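Local coordinates for protein porin B (Pseudomonas putida, PDB 4GEY) that forms an outer membrane beta-barrel channel that probably lets sugars such as glucose diffuse into the cell envelope, at residues 163-168 with 393-398. The protein carries 2 engineered substitutions. Residues are numbered along the deposited sequence; the frame is centred on the assembly and turned at random.
Sequences CDFQNL and ELYYGF. With C8E ((hydroxyethyloxy)tri(ethyloxy)octane), chain D; C8E ((hydroxyethyloxy)tri(ethyloxy)octane), chain E.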
ATOM      1  N   CYS A 163      -2.146  -4.079  -6.538  1.00 25.76           N
ATOM      2  CA  CYS A 163      -0.744  -3.697  -6.534  1.00 30.83           C
ATOM      3  C   CYS A 163      -0.039  -4.160  -7.799  1.00 29.29           C
ATOM      4  O   CYS A 163       0.903  -4.957  -7.748  1.00 20.46           O
ATOM      5  CB  CYS A 163      -0.033  -4.261  -5.308  1.00 20.07           C
ATOM      6  SG  CYS A 163       1.582  -3.524  -5.036  1.00 41.97           S
ATOM      7  N   ASP A 164      -0.500  -3.649  -8.933  1.00 21.49           N
ATOM      8  CA  ASP A 164       0.131  -3.975 -10.199  1.00 20.73           C
ATOM      9  C   ASP A 164       1.169  -2.922 -10.595  1.00 32.75           C
ATOM     10  O   ASP A 164       2.202  -3.266 -11.187  1.00 33.43           O
ATOM     11  CB  ASP A 164      -0.908  -4.193 -11.293  1.00 21.13           C
ATOM     12  CG  ASP A 164      -1.623  -5.524 -11.152  1.00 37.31           C
ATOM     13  OD1 ASP A 164      -1.005  -6.470 -10.610  1.00 33.71           O
ATOM     14  OD2 ASP A 164      -2.800  -5.625 -11.579  1.00 35.84           O
ATOM     15  N   PHE A 165       0.903  -1.654 -10.260  1.00 27.97           N
ATOM     16  CA  PHE A 165       1.843  -0.565 -10.535  1.00 22.10           C
ATOM     17  C   PHE A 165       3.116  -0.774  -9.703  1.00 27.05           C
ATOM     18  O   PHE A 165       3.108  -1.519  -8.736  1.00 26.68           O
ATOM     19  CB  PHE A 165       1.223   0.803 -10.219  1.00 29.80           C
ATOM     20  CG  PHE A 165       0.212   1.274 -11.236  1.00 32.56           C
ATOM     21  CD1 PHE A 165      -1.124   0.887 -11.147  1.00 26.52           C
ATOM     22  CD2 PHE A 165       0.592   2.127 -12.270  1.00 29.75           C
ATOM     23  CE1 PHE A 165      -2.055   1.321 -12.079  1.00 21.73           C
ATOM     24  CE2 PHE A 165      -0.337   2.566 -13.217  1.00 27.65           C
ATOM     25  CZ  PHE A 165      -1.658   2.167 -13.120  1.00 28.11           C
ATOM     26  N   GLN A 166       4.217  -0.141 -10.086  1.00 27.17           N
ATOM     27  CA  GLN A 166       5.428  -0.252  -9.295  1.00 24.13           C
ATOM     28  C   GLN A 166       5.488   0.871  -8.262  1.00 32.62           C
ATOM     29  O   GLN A 166       6.007   0.699  -7.150  1.00 19.63           O
ATOM     30  CB  GLN A 166       6.669  -0.220 -10.186  1.00 20.36           C
ATOM     31  CG  GLN A 166       7.970  -0.433  -9.415  1.00 20.43           C
ATOM     32  CD  GLN A 166       9.118  -0.870 -10.300  1.00 23.60           C
ATOM     33  OE1 GLN A 166       8.978  -1.782 -11.122  1.00 28.72           O
ATOM     34  NE2 GLN A 166      10.260  -0.214 -10.148  1.00 26.46           N
ATOM     35  N   ASN A 167       4.955   2.026  -8.649  1.00 19.64           N
ATOM     36  CA  ASN A 167       4.963   3.200  -7.801  1.00 20.45           C
ATOM     37  C   ASN A 167       3.956   3.074  -6.645  1.00 24.11           C
ATOM     38  O   ASN A 167       2.796   2.735  -6.858  1.00 25.13           O
ATOM     39  CB  ASN A 167       4.649   4.422  -8.646  1.00 21.89           C
ATOM     40  CG  ASN A 167       4.900   5.715  -7.916  1.00 21.54           C
ATOM     41  OD1 ASN A 167       4.139   6.105  -7.027  1.00 24.54           O
ATOM     42  ND2 ASN A 167       5.958   6.403  -8.300  1.00 20.37           N
ATOM     43  N   LEU A 168       4.415   3.365  -5.431  1.00 26.87           N
ATOM     44  CA  LEU A 168       3.620   3.191  -4.215  1.00 24.11           C
ATOM     45  C   LEU A 168       2.276   3.870  -4.293  1.00 24.66           C
ATOM     46  O   LEU A 168       1.291   3.329  -3.814  1.00 33.74           O
ATOM     47  CB  LEU A 168       4.367   3.725  -2.987  1.00 28.58           C
ATOM     48  CG  LEU A 168       4.463   2.841  -1.742  1.00 32.18           C
ATOM     49  CD1 LEU A 168       4.706   3.701  -0.517  1.00 29.02           C
ATOM     50  CD2 LEU A 168       3.255   1.950  -1.558  1.00 32.99           C
ATOM     51  N   GLU A 393       2.818   6.931 -13.396  1.00 31.46           N
ATOM     52  CA  GLU A 393       3.373   5.712 -13.959  1.00 22.84           C
ATOM     53  C   GLU A 393       2.629   5.293 -15.224  1.00 21.71           C
ATOM     54  O   GLU A 393       1.403   5.363 -15.309  1.00 29.39           O
ATOM     55  CB  GLU A 393       3.351   4.587 -12.916  1.00 25.16           C
ATOM     56  CG  GLU A 393       3.939   3.243 -13.382  1.00 28.02           C
ATOM     57  CD  GLU A 393       4.005   2.193 -12.258  1.00 28.05           C
ATOM     58  OE1 GLU A 393       3.981   2.586 -11.067  1.00 28.39           O
ATOM     59  OE2 GLU A 393       4.077   0.976 -12.560  1.00 30.08           O
ATOM     60  N   LEU A 394       3.382   4.878 -16.225  1.00 29.56           N
ATOM     61  CA  LEU A 394       2.800   4.207 -17.374  1.00 31.96           C
ATOM     62  C   LEU A 394       3.478   2.841 -17.468  1.00 38.92           C
ATOM     63  O   LEU A 394       4.710   2.756 -17.426  1.00 32.06           O
ATOM     64  CB  LEU A 394       3.028   5.024 -18.639  1.00 25.15           C
ATOM     65  CG  LEU A 394       2.905   4.263 -19.953  1.00 27.24           C
ATOM     66  CD1 LEU A 394       1.470   3.807 -20.148  1.00 24.46           C
ATOM     67  CD2 LEU A 394       3.412   5.099 -21.147  1.00 25.11           C
ATOM     68  N   TYR A 395       2.688   1.773 -17.557  1.00 22.85           N
ATOM     69  CA  TYR A 395       3.281   0.446 -17.631  1.00 27.28           C
ATOM     70  C   TYR A 395       2.665  -0.439 -18.703  1.00 29.54           C
ATOM     71  O   TYR A 395       1.596  -0.142 -19.234  1.00 26.68           O
ATOM     72  CB  TYR A 395       3.282  -0.253 -16.257  1.00 28.06           C
ATOM     73  CG  TYR A 395       1.948  -0.822 -15.765  1.00 27.65           C
ATOM     74  CD1 TYR A 395       1.374  -1.934 -16.367  1.00 29.64           C
ATOM     75  CD2 TYR A 395       1.307  -0.287 -14.664  1.00 29.61           C
ATOM     76  CE1 TYR A 395       0.203  -2.459 -15.925  1.00 29.20           C
ATOM     77  CE2 TYR A 395       0.117  -0.817 -14.202  1.00 32.82           C
ATOM     78  CZ  TYR A 395      -0.431  -1.905 -14.842  1.00 34.59           C
ATOM     79  OH  TYR A 395      -1.621  -2.459 -14.413  1.00 36.91           O
ATOM     80  N   TYR A 396       3.353  -1.538 -19.007  1.00 30.80           N
ATOM     81  CA  TYR A 396       2.826  -2.564 -19.905  1.00 32.96           C
ATOM     82  C   TYR A 396       3.089  -3.930 -19.267  1.00 33.98           C
ATOM     83  O   TYR A 396       4.234  -4.275 -18.977  1.00 32.63           O
ATOM     84  CB  TYR A 396       3.460  -2.483 -21.306  1.00 25.76           C
ATOM     85  CG  TYR A 396       2.818  -3.447 -22.283  1.00 35.51           C
ATOM     86  CD1 TYR A 396       3.091  -4.814 -22.224  1.00 35.07           C
ATOM     87  CD2 TYR A 396       1.911  -3.003 -23.249  1.00 39.56           C
ATOM     88  CE1 TYR A 396       2.478  -5.710 -23.095  1.00 37.75           C
ATOM     89  CE2 TYR A 396       1.296  -3.894 -24.133  1.00 28.25           C
ATOM     90  CZ  TYR A 396       1.584  -5.242 -24.041  1.00 33.16           C
ATOM     91  OH  TYR A 396       0.996  -6.141 -24.885  1.00 35.09           O
ATOM     92  N   GLY A 397       2.036  -4.712 -19.058  1.00 32.70           N
ATOM     93  CA  GLY A 397       2.186  -6.014 -18.431  1.00 29.70           C
ATOM     94  C   GLY A 397       2.158  -7.155 -19.431  1.00 37.55           C
ATOM     95  O   GLY A 397       1.124  -7.394 -20.047  1.00 36.84           O
ATOM     96  N   PHE A 398       3.281  -7.855 -19.613  1.00 34.85           N
ATOM     97  CA  PHE A 398       3.269  -9.043 -20.465  1.00 35.23           C
ATOM     98  C   PHE A 398       2.793 -10.207 -19.629  1.00 35.89           C
ATOM     99  O   PHE A 398       3.355 -10.497 -18.568  1.00 46.15           O
ATOM    100  CB  PHE A 398       4.649  -9.394 -21.037  1.00 38.57           C
ATOM    101  CG  PHE A 398       5.266  -8.313 -21.874  1.00 45.08           C
ATOM    102  CD1 PHE A 398       5.032  -8.255 -23.240  1.00 43.95           C
ATOM    103  CD2 PHE A 398       6.113  -7.363 -21.297  1.00 46.63           C
ATOM    104  CE1 PHE A 398       5.626  -7.253 -24.020  1.00 46.01           C
ATOM    105  CE2 PHE A 398       6.709  -6.365 -22.068  1.00 42.96           C
ATOM    106  CZ  PHE A 398       6.466  -6.311 -23.427  1.00 45.36           C
TER
HETATM  107  C1  C8E D 503      11.960  -1.017 -18.529  1.00 50.21           C
HETATM  108  C2  C8E D 503      11.891   0.487 -18.777  1.00 52.18           C
HETATM  109  C3  C8E D 503      11.275   0.783 -20.141  1.00 57.97           C
HETATM  110  C4  C8E D 503      10.017   1.631 -19.971  1.00 62.28           C
HETATM  111  C5  C8E D 503       8.730   0.830 -20.199  1.00 67.24           C
HETATM  112  C6  C8E D 503       7.783   1.488 -21.205  1.00 63.75           C
HETATM  113  C7  C8E D 503       6.315   1.236 -20.869  1.00 59.25           C
HETATM  114  C8  C8E D 503       5.415   2.228 -21.598  1.00 65.65           C
HETATM  115  O9  C8E D 503       4.833   1.681 -22.774  1.00 75.09           O
HETATM  116  C10 C8E D 503       3.412   1.656 -22.773  1.00 73.44           C
HETATM  117  C11 C8E D 503       2.838   1.851 -24.186  1.00 74.09           C
HETATM  118  O12 C8E D 503       3.333   0.915 -25.134  1.00 80.75           O
HETATM  119  C13 C8E D 503       2.350   0.529 -26.092  1.00 79.97           C
HETATM  120  C14 C8E D 503       2.643  -0.845 -26.717  1.00 77.89           C
HETATM  121  O15 C8E D 503       2.103  -0.952 -28.026  1.00 79.32           O
HETATM  122  C16 C8E D 503       1.262  -2.080 -28.209  1.00 78.53           C
HETATM  123  C17 C8E D 503       1.797  -3.047 -29.270  1.00 79.99           C
HETATM  124  O18 C8E D 503       0.930  -4.166 -29.413  1.00 77.81           O
HETATM  125  C19 C8E D 503       0.319  -4.300 -30.686  1.00 70.24           C
HETATM  126  C20 C8E D 503       0.033  -5.779 -30.937  1.00 65.88           C
HETATM  127  O21 C8E D 503       0.230  -6.131 -32.290  1.00 66.45           O
HETATM  128  C10 C8E E 504       2.645  -8.043 -31.591  1.00 73.84           C
HETATM  129  C11 C8E E 504       3.585  -8.535 -30.493  1.00 76.38           C
HETATM  130  O12 C8E E 504       3.326  -7.883 -29.267  1.00 79.59           O
HETATM  131  C13 C8E E 504       3.633  -6.501 -29.301  1.00 85.74           C
HETATM  132  C14 C8E E 504       4.542  -6.106 -28.137  1.00 86.31           C
HETATM  133  O15 C8E E 504       3.872  -5.162 -27.326  1.00 88.40           O
HETATM  134  C16 C8E E 504       4.571  -3.942 -27.158  1.00 87.88           C
HETATM  135  C17 C8E E 504       5.709  -4.061 -26.141  1.00 81.30           C
HETATM  136  O18 C8E E 504       5.879  -2.824 -25.473  1.00 71.09           O
HETATM  137  C19 C8E E 504       6.447  -2.951 -24.188  1.00 66.28           C
HETATM  138  C20 C8E E 504       7.338  -1.746 -23.913  1.00 67.27           C
HETATM  139  O21 C8E E 504       8.688  -2.147 -23.863  1.00 66.61           O
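Glu393 reaches Gln166 and Asn167 with a fully extended side chain: CG is anti to the backbone N (chi1 -179°) and the chain stays extended beyond CG. Tyr395 CG sits between the backbone N and the carbonyl carbon (chi1 76°), and the ring meets Phe165. The Glu393 carboxylate grips two successive backbone N-H groups of the loop. Gln166 N donates to Glu393 OE2 at 2.7 Å, on the syn lone pair, in a nearly straight bond. Asn167 N donates to Glu393 OE1, also at 2.7 Å and on the syn side, somewhat out of the carboxylate plane. A weak, bent bond from Gln166 N to Glu393 OE1 (2.9 Å) completes the fork. Glu393 CD also lies 3.4 Å from Phe165 CD2, near the plane of the ring at its edge. Phe165 and Tyr395 form a T-shaped stack, with centroids 4.6 Å apart and planes at 76°. The Tyr395 edge points at the Phe165 face, and Tyr395 CE2 stands over the centre of that ring. Beyond the stack, Tyr395 OH passes Asp164 CB at 3.6 Å and hydrogen-bonds to Asp347. An alanine in place of Glu393 would probably leave the N-H groups of Gln166 and Asn167 without these acceptors and open a gap beside the Phe165 ring. The contact fastens a loop folded inside the porin barrel to its wall. Gln166 also bonds through its backbone to Glu121, which lines the glucose pocket, so the loop lies next to the sugar site. Leu394 points the other way, against a bound detergent molecule. Lys431 of strand 425-435 hydrogen-bonds to the carbonyls of Cys163 and Phe165, while Gln411 of strand 404-414 accepts a hydrogen bond from the Asn167 side-chain amide. Strand 388-399 itself runs antiparallel between strands 347-357 and 404-414.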